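Local coordinates for protein glycoside hydrolase family 5 (Aspergillus oryzae, PDB 6LA0) that acts as a secreted rutinosidase of glycoside hydrolase family 5, cleaving flavonoid rutinosides such as rutin, and may also act as an exo-1,3-beta-glucanase, at residues T33-F38 / A69-E74; V131-L136 / D169-F174; F259-Y264 / Q284-D289; R314-G319 / G362-T367. All coordinates share one frame; numbering follows the deposited sequence.

From the N terminus, the four contacts follow one another in series along a (beta/alpha)8 barrel; none nests in or crosses another. Contact 1 closes a largely helical loop of 30 residues that follows strand 19-23, folding 33-38 against the end of helix 60-70. Contact 2 closes a loop of 32 residues, seating helix 158-176 on strand 128-133. Contact 3 closes a shorter loop inside the unit of strand 257-265, helix 275-285 and strand 294-303. Contact 4 closes the longest, bringing the chain beyond helix 355-360 back to helix 312-326. Contacts 1 and 3 lie on opposite sides of the chain's centre, as do contacts 2 and 4, whose centres are about 31 Å apart.

Contact 1 of 4, residues T33-F38 / A69-E74; sequences TIDSQF and ATYITE. With NAG (2-acetamido-2-deoxy-beta-D-glucopyranose), chain F.
D35 and Y71 mark the closest backbone approach, yet their CA atoms stay 9.9 Å apart, and the long phenol ring of Y71 spans the gap. D35 is the N-cap of helix 36-42, in the helical excursion after strand 19-23, the first strand of this TIM barrel. Its OD1 accepts from F38 N at 2.9 Å in a nearly straight bond (174°), met from well above the carboxylate plane. OD2, the other oxygen, lies 3.8 Å from Y71 CE1, with carboxylate and ring planes turned 36° against each other. R67 joins them: it pairs with D35 OD2 in a salt bridge and makes cation-pi contacts with both Y71 and F38. With its CG anti to the backbone N (chi1 -172°), Y71 reaches across until its hydroxyl touches the CG2 branch of I34, whose side chain stands nearly perpendicular to it. A protein-attached N-acetylglucosamine lies beside S36 and Q37, its C6 3.8 Å from Q37 CA. The Y71 hydroxyl is also bound to K336 O, and a water at the ring edge, in its plane, makes a long, weak bond to I34 O and donates to Y71 OH at 2.8 Å.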
# COMPACT_ATOMS: atom_id res chain seq x y z
N THR A 33 0.70 13.96 -4.64
CA THR A 33 1.30 13.63 -5.93
C THR A 33 0.37 12.89 -6.88
O THR A 33 0.62 12.88 -8.08
CB THR A 33 2.54 12.77 -5.68
OG1 THR A 33 2.18 11.65 -4.84
CG2 THR A 33 3.60 13.58 -4.95
N ILE A 34 -0.69 12.23 -6.38
CA ILE A 34 -1.41 11.28 -7.23
C ILE A 34 -2.43 11.99 -8.11
O ILE A 34 -2.67 11.56 -9.25
CB ILE A 34 -2.05 10.18 -6.38
CG1 ILE A 34 -0.98 9.40 -5.58
CG2 ILE A 34 -2.85 9.23 -7.26
CD1 ILE A 34 -1.53 8.37 -4.62
N ASP A 35 -3.05 13.06 -7.63
CA ASP A 35 -4.03 13.83 -8.40
C ASP A 35 -3.71 15.32 -8.19
O ASP A 35 -4.12 15.91 -7.18
CB ASP A 35 -5.45 13.48 -7.99
CG ASP A 35 -6.52 14.11 -8.88
OD1 ASP A 35 -6.30 15.19 -9.46
OD2 ASP A 35 -7.61 13.51 -8.99
N SER A 36 -2.96 15.90 -9.13
CA SER A 36 -2.56 17.30 -9.03
C SER A 36 -3.77 18.24 -9.04
O SER A 36 -3.76 19.28 -8.36
CB SER A 36 -1.62 17.67 -10.18
OG SER A 36 -0.31 17.17 -9.97
N GLN A 37 -4.80 17.92 -9.81
CA GLN A 37 -5.94 18.82 -9.92
C GLN A 37 -6.74 18.84 -8.63
O GLN A 37 -7.16 19.91 -8.16
CB GLN A 37 -6.85 18.43 -11.09
CG GLN A 37 -8.17 19.20 -11.09
CD GLN A 37 -8.69 19.51 -12.49
OE1 GLN A 37 -8.23 18.94 -13.48
NE2 GLN A 37 -9.67 20.41 -12.57
N PHE A 38 -6.97 17.66 -8.05
CA PHE A 38 -7.65 17.61 -6.76
C PHE A 38 -6.85 18.35 -5.71
O PHE A 38 -7.41 19.14 -4.93
CB PHE A 38 -7.89 16.17 -6.35
CG PHE A 38 -8.42 16.02 -4.95
CD1 PHE A 38 -9.75 16.29 -4.67
CD2 PHE A 38 -7.59 15.64 -3.91
CE1 PHE A 38 -10.24 16.16 -3.38
CE2 PHE A 38 -8.08 15.51 -2.63
CZ PHE A 38 -9.41 15.78 -2.37
N ALA A 69 -16.78 8.35 -4.13
CA ALA A 69 -17.76 7.77 -5.04
C ALA A 69 -17.33 7.79 -6.49
O ALA A 69 -17.91 7.06 -7.30
CB ALA A 69 -19.11 8.48 -4.89
N THR A 70 -16.33 8.60 -6.86
CA THR A 70 -16.02 8.83 -8.27
C THR A 70 -14.60 8.45 -8.69
O THR A 70 -14.40 8.10 -9.85
CB THR A 70 -16.26 10.30 -8.65
OG1 THR A 70 -15.51 11.18 -7.79
CG2 THR A 70 -17.74 10.65 -8.57
N TYR A 71 -13.62 8.51 -7.79
CA TYR A 71 -12.23 8.35 -8.23
C TYR A 71 -11.94 6.92 -8.68
O TYR A 71 -11.20 6.71 -9.65
CB TYR A 71 -11.26 8.76 -7.13
CG TYR A 71 -9.84 8.79 -7.62
CD1 TYR A 71 -9.42 9.76 -8.53
CD2 TYR A 71 -8.91 7.85 -7.19
CE1 TYR A 71 -8.12 9.79 -9.00
CE2 TYR A 71 -7.59 7.88 -7.65
CZ TYR A 71 -7.21 8.85 -8.56
OH TYR A 71 -5.91 8.90 -9.03
N ILE A 72 -12.50 5.93 -7.98
CA ILE A 72 -12.39 4.53 -8.36
C ILE A 72 -13.81 3.96 -8.43
O ILE A 72 -14.54 3.99 -7.43
CB ILE A 72 -11.54 3.70 -7.37
CG1 ILE A 72 -10.07 4.14 -7.40
CG2 ILE A 72 -11.67 2.21 -7.67
CD1 ILE A 72 -9.33 3.83 -8.70
N THR A 73 -14.17 3.43 -9.59
CA THR A 73 -15.49 2.86 -9.82
C THR A 73 -15.35 1.46 -10.41
O THR A 73 -14.25 1.01 -10.77
CB THR A 73 -16.33 3.73 -10.77
OG1 THR A 73 -15.67 3.80 -12.05
CG2 THR A 73 -16.50 5.13 -10.20
N GLU A 74 -16.49 0.77 -10.53
CA GLU A 74 -16.48 -0.58 -11.08
C GLU A 74 -15.96 -0.61 -12.52
O GLU A 74 -15.43 -1.63 -12.95
CB GLU A 74 -17.87 -1.20 -10.96
CG GLU A 74 -18.39 -1.19 -9.52
CD GLU A 74 -19.74 -1.86 -9.35
OE1 GLU A 74 -20.40 -2.17 -10.36
OE2 GLU A 74 -20.14 -2.07 -8.18
C1 NAG F . -0.06 20.78 -12.72
C2 NAG F . 0.22 22.15 -13.35
C3 NAG F . -0.59 23.24 -12.66
C4 NAG F . -2.07 22.87 -12.58
C5 NAG F . -2.22 21.49 -11.95
C6 NAG F . -3.64 20.99 -11.95
C7 NAG F . 2.46 22.41 -14.34
C8 NAG F . 3.89 22.77 -14.09
N2 NAG F . 1.64 22.46 -13.28
O3 NAG F . -0.44 24.46 -13.39
O4 NAG F . -2.77 23.82 -11.79
O5 NAG F . -1.45 20.53 -12.70
O6 NAG F . -4.16 20.87 -13.27
O7 NAG F . 2.06 22.09 -15.46
O HOH W 1 -5.42 10.72 -11.16

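Contact 2 of 4, residues V131-L136 / D169-F174; sequences VDVHSL and DAVISF
Matching torsions choose the methyls with which V133 and V171 meet: in both valines CG1 stands anti to the backbone N (chi1 -173° and 173°), which leaves CG2 beside that nitrogen as the branch each offers the other. V133 CG2 and V171 CG2 touch at 4.1 Å, the side chains lying alongside with their ends pointing opposite ways. The second branch of V171 serves another neighbour, since its CG1 comes within 4.3 Å of V131 CG1. One helix residue thus rests over two strand residues, i and i+2, that point out of the same strand face, and the backbones come to 8.1 Å between the CA atoms of V131 and V171. All three valines are buried, and V171 also reaches I186 of the adjacent strand 184-187. Between the valines, D132 turns to the other face. There its OD2 takes a bond from H134 ND1 at 2.7 Å on the syn lone pair, although the bond is bent to 137° and the oxygen is tilted from the imidazole plane. Aliphatic side chains packed between a strand and the helix after it are typical of the layer between a TIM barrel and its surrounding helices; here valines supply it.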
# COMPACT_ATOMS: atom_id res chain seq x y z
N VAL A 131 -6.47 -5.52 2.44
CA VAL A 131 -6.99 -4.34 3.12
C VAL A 131 -5.83 -3.76 3.93
O VAL A 131 -5.33 -4.41 4.86
CB VAL A 131 -8.20 -4.67 4.00
CG1 VAL A 131 -8.73 -3.42 4.68
CG2 VAL A 131 -9.30 -5.32 3.17
N ASP A 132 -5.37 -2.57 3.55
CA ASP A 132 -4.16 -1.98 4.11
C ASP A 132 -4.55 -0.83 5.04
O ASP A 132 -5.28 0.07 4.63
CB ASP A 132 -3.22 -1.53 2.98
CG ASP A 132 -2.26 -0.42 3.38
OD1 ASP A 132 -1.61 -0.51 4.43
OD2 ASP A 132 -2.15 0.57 2.63
N VAL A 133 -4.12 -0.90 6.30
CA VAL A 133 -4.32 0.21 7.23
C VAL A 133 -3.05 1.05 7.16
O VAL A 133 -2.03 0.73 7.79
CB VAL A 133 -4.61 -0.26 8.66
CG1 VAL A 133 -4.98 0.96 9.52
CG2 VAL A 133 -5.74 -1.32 8.68
N HIS A 134 -3.12 2.12 6.36
CA HIS A 134 -1.96 2.91 5.99
C HIS A 134 -1.46 3.75 7.17
O HIS A 134 -0.25 3.89 7.37
CB HIS A 134 -2.34 3.82 4.81
CG HIS A 134 -1.31 3.95 3.73
ND1 HIS A 134 -0.75 2.86 3.09
CD2 HIS A 134 -0.76 5.05 3.16
CE1 HIS A 134 0.11 3.29 2.18
NE2 HIS A 134 0.13 4.61 2.21
N SER A 135 -2.39 4.34 7.93
CA SER A 135 -2.11 5.21 9.07
C SER A 135 -2.60 4.59 10.37
O SER A 135 -3.51 3.75 10.38
CB SER A 135 -2.75 6.60 8.86
OG SER A 135 -4.01 6.48 8.24
N LEU A 136 -1.96 4.96 11.47
CA LEU A 136 -2.36 4.51 12.80
C LEU A 136 -2.39 5.71 13.74
O LEU A 136 -1.68 6.71 13.51
CB LEU A 136 -1.41 3.43 13.36
CG LEU A 136 -1.50 2.05 12.69
CD1 LEU A 136 -0.45 1.12 13.27
CD2 LEU A 136 -2.89 1.42 12.82
N ASP A 169 -9.73 -4.77 15.23
CA ASP A 169 -11.00 -5.42 15.54
C ASP A 169 -12.06 -5.10 14.49
O ASP A 169 -12.83 -5.98 14.09
CB ASP A 169 -11.51 -4.98 16.92
CG ASP A 169 -10.76 -5.63 18.08
OD1 ASP A 169 -9.99 -6.60 17.87
OD2 ASP A 169 -10.95 -5.16 19.23
N ALA A 170 -12.10 -3.85 14.05
CA ALA A 170 -13.07 -3.43 13.04
C ALA A 170 -12.77 -4.03 11.67
O ALA A 170 -13.69 -4.44 10.95
CB ALA A 170 -13.10 -1.90 12.94
N VAL A 171 -11.49 -4.11 11.28
CA VAL A 171 -11.15 -4.76 10.02
C VAL A 171 -11.52 -6.23 10.06
O VAL A 171 -12.08 -6.78 9.10
CB VAL A 171 -9.65 -4.56 9.69
CG1 VAL A 171 -9.24 -5.39 8.45
CG2 VAL A 171 -9.34 -3.07 9.51
N ILE A 172 -11.21 -6.91 11.18
CA ILE A 172 -11.53 -8.33 11.31
C ILE A 172 -13.01 -8.57 11.08
O ILE A 172 -13.41 -9.48 10.34
CB ILE A 172 -11.09 -8.86 12.69
CG1 ILE A 172 -9.56 -8.93 12.80
CG2 ILE A 172 -11.68 -10.23 12.93
CD1 ILE A 172 -9.05 -9.17 14.22
N SER A 173 -13.85 -7.74 11.72
CA SER A 173 -15.30 -7.88 11.58
C SER A 173 -15.73 -7.68 10.13
O SER A 173 -16.54 -8.45 9.60
CB SER A 173 -16.00 -6.90 12.53
OG SER A 173 -17.40 -6.84 12.29
N PHE A 174 -15.20 -6.64 9.47
CA PHE A 174 -15.48 -6.40 8.05
C PHE A 174 -15.20 -7.63 7.20
O PHE A 174 -16.01 -8.04 6.36
CB PHE A 174 -14.65 -5.20 7.56
CG PHE A 174 -14.85 -4.86 6.10
CD1 PHE A 174 -14.10 -5.50 5.10
CD2 PHE A 174 -15.76 -3.88 5.72
CE1 PHE A 174 -14.28 -5.18 3.76
CE2 PHE A 174 -15.95 -3.55 4.39
CZ PHE A 174 -15.21 -4.20 3.40

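Contact 3 of 4, residues F259-Y264 / Q284-D289; sequences FDVHTY and QSKAGD
V261 and T263 both point at K286, the first residue to leave helical geometry after helix 275-285, in a beta-alpha-beta unit of the TIM barrel built from strand 257-265, that helix and strand 294-303. The apolar part is the lysine shaft. K286 is extended beyond CG, so its methylenes run antiparallel alongside V261, and K286 CD touches V261 CG2 at 3.9 Å. With CG1 anti to the carbonyl carbon (chi1 -59°), CG2 is left between the backbone N and the carbonyl carbon of V261, a crowded position, while V294 and T296 of strand 294-303 pack on the same valine. The backbones are closest here, with CA atoms of V261 and K286 7.7 Å apart. Polar contacts fall on both faces of the strand. H262, turned away from K286, donates from NE2 to D260 OD2 at 2.9 Å, meeting the oxygen from above the carboxylate plane. Its ND1 is bound to E191 OE2, so the imidazole is fixed from both nitrogens; in the second shell, G297 N steadies the D260 carboxylate through OD1. Y264 OH, also on that face, bonds to E298. On the helix side, H262 O is 3.0 Å from K286 NZ. Lysine and threonine there reach toward each other tip to tip, and K286 NZ donates to T263 OG1 at 2.8 Å.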
# COMPACT_ATOMS: atom_id res chain seq x y z
N PHE A 259 5.17 -11.23 4.20
CA PHE A 259 5.89 -9.96 4.28
C PHE A 259 5.62 -9.14 3.03
O PHE A 259 5.62 -9.68 1.92
CB PHE A 259 7.39 -10.22 4.44
CG PHE A 259 7.78 -10.53 5.84
CD1 PHE A 259 7.54 -11.79 6.37
CD2 PHE A 259 8.33 -9.55 6.65
CE1 PHE A 259 7.88 -12.09 7.67
CE2 PHE A 259 8.67 -9.84 7.96
CZ PHE A 259 8.45 -11.12 8.47
N ASP A 260 5.35 -7.84 3.22
CA ASP A 260 5.16 -6.88 2.14
C ASP A 260 6.40 -6.00 2.04
O ASP A 260 6.70 -5.26 2.98
CB ASP A 260 3.91 -6.01 2.40
CG ASP A 260 3.79 -4.84 1.42
OD1 ASP A 260 4.50 -4.83 0.40
OD2 ASP A 260 2.97 -3.92 1.67
N VAL A 261 7.14 -6.09 0.92
CA VAL A 261 8.29 -5.21 0.70
C VAL A 261 7.95 -4.20 -0.40
O VAL A 261 7.20 -4.50 -1.33
CB VAL A 261 9.58 -5.99 0.34
CG1 VAL A 261 9.95 -6.99 1.46
CG2 VAL A 261 9.45 -6.70 -1.03
N HIS A 262 8.53 -3.00 -0.28
CA HIS A 262 8.34 -1.91 -1.23
C HIS A 262 9.67 -1.56 -1.91
O HIS A 262 10.70 -1.42 -1.25
CB HIS A 262 7.77 -0.67 -0.52
CG HIS A 262 6.42 -0.90 0.09
ND1 HIS A 262 5.75 0.05 0.83
CD2 HIS A 262 5.60 -1.98 0.04
CE1 HIS A 262 4.59 -0.44 1.22
NE2 HIS A 262 4.48 -1.67 0.76
N THR A 263 9.64 -1.39 -3.23
CA THR A 263 10.86 -1.17 -4.00
C THR A 263 10.63 -0.04 -4.99
O THR A 263 9.81 -0.18 -5.90
CB THR A 263 11.28 -2.44 -4.75
OG1 THR A 263 11.36 -3.54 -3.83
CG2 THR A 263 12.63 -2.23 -5.44
N TYR A 264 11.37 1.06 -4.82
CA TYR A 264 11.29 2.23 -5.68
C TYR A 264 12.68 2.63 -6.18
O TYR A 264 13.71 2.26 -5.60
CB TYR A 264 10.64 3.40 -4.96
CG TYR A 264 9.16 3.24 -4.71
CD1 TYR A 264 8.25 3.30 -5.76
CD2 TYR A 264 8.66 3.08 -3.42
CE1 TYR A 264 6.87 3.19 -5.54
CE2 TYR A 264 7.28 2.96 -3.17
CZ TYR A 264 6.40 3.01 -4.23
OH TYR A 264 5.03 2.92 -4.01
N GLN A 284 15.83 -10.50 -6.22
CA GLN A 284 16.64 -11.61 -5.70
C GLN A 284 17.04 -11.36 -4.25
O GLN A 284 16.94 -12.27 -3.41
CB GLN A 284 17.89 -11.81 -6.56
CG GLN A 284 18.78 -12.96 -6.09
CD GLN A 284 19.92 -13.26 -7.06
OE1 GLN A 284 19.87 -12.92 -8.24
NE2 GLN A 284 20.97 -13.91 -6.55
N SER A 285 17.50 -10.16 -3.93
CA SER A 285 17.97 -9.91 -2.57
C SER A 285 16.83 -9.79 -1.56
O SER A 285 17.07 -9.97 -0.36
CB SER A 285 18.82 -8.64 -2.54
OG SER A 285 18.02 -7.52 -2.83
N LYS A 286 15.61 -9.49 -2.00
CA LYS A 286 14.48 -9.40 -1.08
C LYS A 286 13.68 -10.70 -1.00
O LYS A 286 12.59 -10.71 -0.43
CB LYS A 286 13.56 -8.24 -1.49
CG LYS A 286 14.23 -6.88 -1.33
CD LYS A 286 13.24 -5.71 -1.49
CE LYS A 286 13.99 -4.38 -1.56
NZ LYS A 286 13.07 -3.22 -1.62
N ALA A 287 14.20 -11.78 -1.58
CA ALA A 287 13.43 -13.02 -1.62
C ALA A 287 13.25 -13.63 -0.23
O ALA A 287 12.34 -14.45 -0.06
CB ALA A 287 14.11 -14.03 -2.55
N GLY A 288 14.08 -13.27 0.74
CA GLY A 288 13.93 -13.77 2.10
C GLY A 288 14.60 -15.12 2.33
O GLY A 288 15.28 -15.68 1.47
N ASP A 289 14.41 -15.64 3.54
CA ASP A 289 15.03 -16.89 3.96
C ASP A 289 14.11 -18.11 3.85
O ASP A 289 14.51 -19.21 4.25
CB ASP A 289 15.56 -16.77 5.40
CG ASP A 289 14.48 -16.35 6.37
OD1 ASP A 289 13.29 -16.65 6.11
OD2 ASP A 289 14.81 -15.71 7.40

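Contact 4 of 4, residues R314-G319 / G362-T367; sequences RNVNAG and GYIDLT
A Schellman motif ends helix 355-360 and delivers Y363 and I364 to the side of helix 312-326, where N317 and V316 receive them. In the motif G362, with positive phi, is the C-prime residue: Y363 N returns to F358 O and G362 N to I359 O. The chain then runs past the helix, with the CA atoms of N317 and I364 7.5 Å apart. The main grip is polar. N317 carries its CG anti to the carbonyl carbon (chi1 -83°), which swings the amide toward the loop, and N317 ND2 donates to Y363 O at 3.0 Å. The bond is nearly straight, 165° at the hydrogen, and the acceptor lies in the amide plane. The same ND2 is also bound to E313 O one turn back in the helix, so two carbonyls fix the amide's rotation. Its other end is held as well: a water donates to N317 OD1 at 2.6 Å and accepts from D365 N at 2.9 Å, bridging the helix to the loop, and R368 bonds to the same oxygen. Beside this, V316 CG1 meets I364 CD1 at 4.1 Å, one side chain laid squarely across the other, with F358 packing on both. Further along the loop, D365 OD1 accepts from T367 OG1 at 2.6 Å through its syn lone pair. This is a C-terminal tail laid on an outer helix of a TIM barrel, following a Schellman helix end.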
# COMPACT_ATOMS: atom_id res chain seq x y z
N ARG A 314 9.03 -2.32 -21.76
CA ARG A 314 10.04 -3.31 -21.40
C ARG A 314 10.25 -3.34 -19.89
O ARG A 314 10.28 -4.42 -19.27
CB ARG A 314 11.36 -3.03 -22.13
CG ARG A 314 12.49 -4.02 -21.80
CD ARG A 314 13.87 -3.48 -22.12
NE ARG A 314 14.35 -2.50 -21.14
CZ ARG A 314 15.57 -1.97 -21.13
NH1 ARG A 314 16.47 -2.35 -22.03
NH2 ARG A 314 15.91 -1.08 -20.20
N ASN A 315 10.31 -2.16 -19.26
CA ASN A 315 10.67 -2.07 -17.86
C ASN A 315 9.54 -2.54 -16.93
O ASN A 315 9.80 -3.25 -15.95
CB ASN A 315 11.12 -0.64 -17.53
CG ASN A 315 12.46 -0.28 -18.18
OD1 ASN A 315 13.26 -1.15 -18.57
ND2 ASN A 315 12.72 1.02 -18.29
N VAL A 316 8.29 -2.15 -17.19
CA VAL A 316 7.21 -2.64 -16.33
C VAL A 316 7.08 -4.15 -16.47
O VAL A 316 6.84 -4.86 -15.48
CB VAL A 316 5.87 -1.91 -16.62
CG1 VAL A 316 5.28 -2.29 -17.98
CG2 VAL A 316 4.84 -2.23 -15.52
N ASN A 317 7.28 -4.68 -17.68
CA ASN A 317 7.15 -6.13 -17.82
C ASN A 317 8.34 -6.85 -17.19
O ASN A 317 8.17 -7.96 -16.66
CB ASN A 317 6.99 -6.50 -19.29
CG ASN A 317 5.56 -6.35 -19.76
OD1 ASN A 317 4.66 -7.04 -19.26
ND2 ASN A 317 5.33 -5.46 -20.72
N ALA A 318 9.52 -6.22 -17.19
CA ALA A 318 10.68 -6.82 -16.53
C ALA A 318 10.52 -6.82 -15.01
O ALA A 318 10.99 -7.75 -14.34
CB ALA A 318 11.96 -6.07 -16.91
N GLY A 319 9.86 -5.80 -14.46
CA GLY A 319 9.57 -5.80 -13.04
C GLY A 319 8.57 -6.88 -12.65
O GLY A 319 8.77 -7.61 -11.68
N GLY A 362 -1.51 -1.44 -24.49
CA GLY A 362 -1.21 -2.83 -24.79
C GLY A 362 0.03 -3.41 -24.14
O GLY A 362 0.53 -4.43 -24.62
N TYR A 363 0.54 -2.79 -23.08
CA TYR A 363 1.75 -3.30 -22.44
C TYR A 363 1.49 -4.53 -21.56
O TYR A 363 2.43 -5.30 -21.31
CB TYR A 363 2.39 -2.23 -21.56
CG TYR A 363 2.84 -0.94 -22.24
CD1 TYR A 363 2.72 -0.76 -23.62
CD2 TYR A 363 3.39 0.08 -21.50
CE1 TYR A 363 3.14 0.44 -24.23
CE2 TYR A 363 3.81 1.26 -22.09
CZ TYR A 363 3.69 1.44 -23.45
OH TYR A 363 4.12 2.63 -24.01
N ILE A 364 0.26 -4.72 -21.08
CA ILE A 364 -0.01 -5.63 -19.97
C ILE A 364 -0.83 -6.82 -20.46
O ILE A 364 -1.91 -6.64 -21.05
CB ILE A 364 -0.74 -4.92 -18.81
CG1 ILE A 364 0.04 -3.69 -18.33
CG2 ILE A 364 -1.00 -5.91 -17.65
CD1 ILE A 364 1.53 -3.93 -18.13
N ASP A 365 -0.35 -8.02 -20.16
CA ASP A 365 -1.14 -9.26 -20.29
C ASP A 365 -0.71 -10.17 -19.14
O ASP A 365 0.23 -10.96 -19.27
CB ASP A 365 -0.94 -9.92 -21.65
CG ASP A 365 -1.51 -11.33 -21.71
OD1 ASP A 365 -2.43 -11.65 -20.92
OD2 ASP A 365 -1.04 -12.12 -22.55
N LEU A 366 -1.41 -10.05 -18.01
CA LEU A 366 -0.99 -10.82 -16.85
C LEU A 366 -1.34 -12.29 -16.96
O LEU A 366 -0.87 -13.08 -16.13
CB LEU A 366 -1.60 -10.23 -15.58
CG LEU A 366 -1.12 -8.79 -15.32
CD1 LEU A 366 -1.80 -8.22 -14.10
CD2 LEU A 366 0.39 -8.79 -15.15
N THR A 367 -2.14 -12.69 -17.95
CA THR A 367 -2.43 -14.11 -18.12
C THR A 367 -1.22 -14.90 -18.59
O THR A 367 -1.26 -16.13 -18.56
CB THR A 367 -3.59 -14.32 -19.09
OG1 THR A 367 -3.14 -14.06 -20.43
CG2 THR A 367 -4.75 -13.39 -18.75
O HOH W 2 2.57 -8.39 -20.10